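Local structure of CalS10 (Micromonospora echinospora, 6UK5) at residues V79-L84 with V99-D105. The protein binds S-adenosylmethionine and probably acts as an amino pentose methyltransferase in the biosynthesis of calicheamicin. Coordinates in Å, arbitrary orientation, origin at the centre of the assembly. Numbering follows the deposited sequence.
Sequences VEGLEL and VRLHAGD. With SAM (S-adenosylmethionine), chain D.
Two parallel strands, 79-83 and 101-103, run 4.6 Å apart at closest axis approach, with 18° between their directions; G81 pairs with L101, L82 with H102 and E83 with A103. Residues 79-83 are extended (phi -138 to -155°, psi 127 to 169°). At the start, a water links V79 O to R100 N, 2.5 Å from each. E80 (m, t) brings OE1 within 2.6 Å of H102 NE2, which donates a hydrogen bond; H102, also m in chi1, turns its ring edge to the carboxylate. The ladder starts with a weak hydrogen bond from G81 N to R100 O (3.3 Å) and continues from H102 N to G81 O (2.9 Å). A CB on G81 would clash with L101 CD2, which lies 3.6 Å from G81 N. L82 lays CD2 3.7 Å from H102 CB. E83 N then donates to H102 O and E83 O accepts from G104 N (both 3.0 Å). E83 (t, p) turns its carboxylate to the ribose: OE2 accepts from O3' of SAM at 3.1 Å and is modelled 1.9 Å from O2' of SAM, shorter than an ordinary hydrogen bond, while OE1 meets G64 N. An acidic residue ending the second strand at the ribose hydroxyls is characteristic of Rossmann-like methyltransferases. L84 leaves the strand at phi/psi -93/-41°. D105, in the loop after 101-103, holds the adenine: OD1 accepts from N6 of SAM at 2.8 Å and OD2 salt-bridges R107. Helix 86-95 makes the beta-alpha-beta crossover, covering L101 and E83; strand 57-61 flanks 79-83 across from 101-103, an edge strand of the sheet within this chain.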
loop_
_atom_site.group_PDB
_atom_site.type_symbol
_atom_site.label_atom_id
_atom_site.label_comp_id
_atom_site.label_asym_id
_atom_site.label_seq_id
_atom_site.Cartn_x
_atom_site.Cartn_y
_atom_site.Cartn_z
ATOM N N VAL A 79 -18.140 12.171 -30.479
ATOM C CA VAL A 79 -18.223 11.410 -29.242
ATOM C C VAL A 79 -18.635 12.361 -28.129
ATOM O O VAL A 79 -18.227 13.527 -28.115
ATOM C CB VAL A 79 -16.863 10.737 -28.955
ATOM C CG1 VAL A 79 -16.731 10.369 -27.510
ATOM C CG2 VAL A 79 -16.676 9.510 -29.844
ATOM N N GLU A 80 -19.448 11.867 -27.195
ATOM C CA GLU A 80 -19.903 12.672 -26.073
ATOM C C GLU A 80 -19.925 11.820 -24.812
ATOM O O GLU A 80 -19.790 10.594 -24.857
ATOM C CB GLU A 80 -21.295 13.275 -26.317
ATOM C CG GLU A 80 -21.387 14.212 -27.508
ATOM C CD GLU A 80 -22.660 15.038 -27.498
ATOM O OE1 GLU A 80 -23.226 15.249 -26.402
ATOM O OE2 GLU A 80 -23.096 15.475 -28.584
ATOM N N GLY A 81 -20.110 12.490 -23.674
ATOM C CA GLY A 81 -20.117 11.814 -22.396
ATOM C C GLY A 81 -21.225 12.335 -21.504
ATOM O O GLY A 81 -21.701 13.463 -21.651
ATOM N N LEU A 82 -21.628 11.481 -20.566
ATOM C CA LEU A 82 -22.657 11.802 -19.586
ATOM C C LEU A 82 -22.217 11.207 -18.258
ATOM O O LEU A 82 -21.897 10.017 -18.185
ATOM C CB LEU A 82 -24.016 11.249 -20.034
ATOM C CG LEU A 82 -25.322 11.638 -19.332
ATOM C CD1 LEU A 82 -25.383 11.081 -17.921
ATOM C CD2 LEU A 82 -25.528 13.148 -19.323
ATOM N N GLU A 83 -22.191 12.033 -17.216
ATOM C CA GLU A 83 -21.574 11.654 -15.951
ATOM C C GLU A 83 -22.197 12.470 -14.829
ATOM O O GLU A 83 -22.428 13.671 -14.983
ATOM C CB GLU A 83 -20.055 11.864 -15.993
ATOM C CG GLU A 83 -19.349 11.625 -14.669
ATOM C CD GLU A 83 -19.543 10.226 -14.133
ATOM O OE1 GLU A 83 -19.841 9.308 -14.926
ATOM O OE2 GLU A 83 -19.406 10.050 -12.907
ATOM N N LEU A 84 -22.463 11.809 -13.703
ATOM C CA LEU A 84 -23.107 12.475 -12.579
ATOM C C LEU A 84 -22.103 13.038 -11.580
ATOM O O LEU A 84 -22.300 14.145 -11.069
ATOM C CB LEU A 84 -24.049 11.508 -11.857
ATOM C CG LEU A 84 -24.862 12.141 -10.725
ATOM C CD1 LEU A 84 -25.860 13.143 -11.293
ATOM C CD2 LEU A 84 -25.571 11.086 -9.895
ATOM N N VAL A 99 -14.264 17.726 -26.291
ATOM C CA VAL A 99 -15.327 16.725 -26.310
ATOM C C VAL A 99 -16.470 17.256 -25.459
ATOM O O VAL A 99 -16.275 17.567 -24.278
ATOM C CB VAL A 99 -14.836 15.365 -25.790
ATOM C CG1 VAL A 99 -15.944 14.322 -25.881
ATOM C CG2 VAL A 99 -13.604 14.928 -26.560
ATOM N N ARG A 100 -17.659 17.354 -26.052
ATOM C CA ARG A 100 -18.829 17.795 -25.301
ATOM C C ARG A 100 -19.154 16.754 -24.238
ATOM O O ARG A 100 -19.520 15.617 -24.556
ATOM C CB ARG A 100 -20.022 18.017 -26.227
ATOM C CG ARG A 100 -21.229 18.625 -25.510
ATOM C CD ARG A 100 -20.943 20.045 -25.016
ATOM N NE ARG A 100 -22.033 20.587 -24.203
ATOM C CZ ARG A 100 -21.969 20.781 -22.884
ATOM N NH1 ARG A 100 -20.866 20.489 -22.204
ATOM N NH2 ARG A 100 -23.014 21.279 -22.239
ATOM N N LEU A 101 -19.015 17.146 -22.976
ATOM C CA LEU A 101 -19.335 16.310 -21.831
ATOM C C LEU A 101 -20.474 16.960 -21.062
ATOM O O LEU A 101 -20.512 18.185 -20.910
ATOM C CB LEU A 101 -18.116 16.130 -20.924
ATOM C CG LEU A 101 -16.887 15.507 -21.588
ATOM C CD1 LEU A 101 -15.785 15.257 -20.575
ATOM C CD2 LEU A 101 -17.244 14.204 -22.287
ATOM N N HIS A 102 -21.392 16.135 -20.570
ATOM C CA HIS A 102 -22.591 16.609 -19.899
ATOM C C HIS A 102 -22.650 16.075 -18.478
ATOM O O HIS A 102 -22.380 14.895 -18.235
ATOM C CB HIS A 102 -23.850 16.177 -20.657
ATOM C CG HIS A 102 -23.827 16.524 -22.110
ATOM N ND1 HIS A 102 -24.418 17.663 -22.613
ATOM C CD2 HIS A 102 -23.279 15.885 -23.170
ATOM C CE1 HIS A 102 -24.236 17.709 -23.921
ATOM N NE2 HIS A 102 -23.550 16.640 -24.284
ATOM N N ALA A 103 -22.999 16.952 -17.543
ATOM C CA ALA A 103 -23.349 16.514 -16.202
ATOM C C ALA A 103 -24.804 16.072 -16.226
ATOM O O ALA A 103 -25.675 16.811 -16.694
ATOM C CB ALA A 103 -23.146 17.636 -15.186
ATOM N N GLY A 104 -25.071 14.872 -15.732
ATOM C CA GLY A 104 -26.422 14.357 -15.830
ATOM C C GLY A 104 -26.591 13.091 -15.026
ATOM O O GLY A 104 -25.624 12.493 -14.545
ATOM N N ASP A 105 -27.851 12.697 -14.891
ATOM C CA ASP A 105 -28.232 11.450 -14.250
ATOM C C ASP A 105 -28.670 10.445 -15.303
ATOM O O ASP A 105 -29.495 10.755 -16.168
ATOM C CB ASP A 105 -29.351 11.674 -13.233
ATOM C CG ASP A 105 -29.505 10.511 -12.273
ATOM O OD1 ASP A 105 -29.460 9.349 -12.734
ATOM O OD2 ASP A 105 -29.663 10.756 -11.057
HETATM N N SAM D . -17.110 4.142 -17.899
HETATM C CA SAM D . -16.497 4.354 -16.626
HETATM C C SAM D . -15.080 3.706 -16.541
HETATM O O SAM D . -14.940 2.531 -16.961
HETATM O OXT SAM D . -14.184 4.418 -16.044
HETATM C CB SAM D . -17.396 3.796 -15.515
HETATM C CG SAM D . -16.997 4.469 -14.212
HETATM S SD SAM D . -17.649 3.403 -12.908
HETATM C CE SAM D . -16.618 3.894 -11.535
HETATM C "C5'" SAM D . -19.263 4.108 -12.396
HETATM C "C4'" SAM D . -19.573 5.567 -12.754
HETATM O "O4'" SAM D . -21.001 5.727 -12.832
HETATM C "C3'" SAM D . -19.071 6.594 -11.736
HETATM O "O3'" SAM D . -18.011 7.373 -12.283
HETATM C "C2'" SAM D . -20.296 7.480 -11.435
HETATM O "O2'" SAM D . -19.987 8.865 -11.539
HETATM C "C1'" SAM D . -21.309 7.060 -12.500
HETATM N N9 SAM D . -22.700 7.109 -12.067
HETATM C C8 SAM D . -23.275 6.432 -11.021
HETATM N N7 SAM D . -24.569 6.609 -10.917
HETATM C C5 SAM D . -24.872 7.456 -11.970
HETATM C C6 SAM D . -26.083 8.009 -12.429
HETATM N N6 SAM D . -27.261 7.821 -11.826
HETATM N N1 SAM D . -26.043 8.781 -13.536
HETATM C C2 SAM D . -24.864 8.991 -14.131
HETATM N N3 SAM D . -23.659 8.535 -13.784
HETATM C C4 SAM D . -23.731 7.770 -12.691
HETATM O O HOH W 1 -18.249 16.043 -28.044
#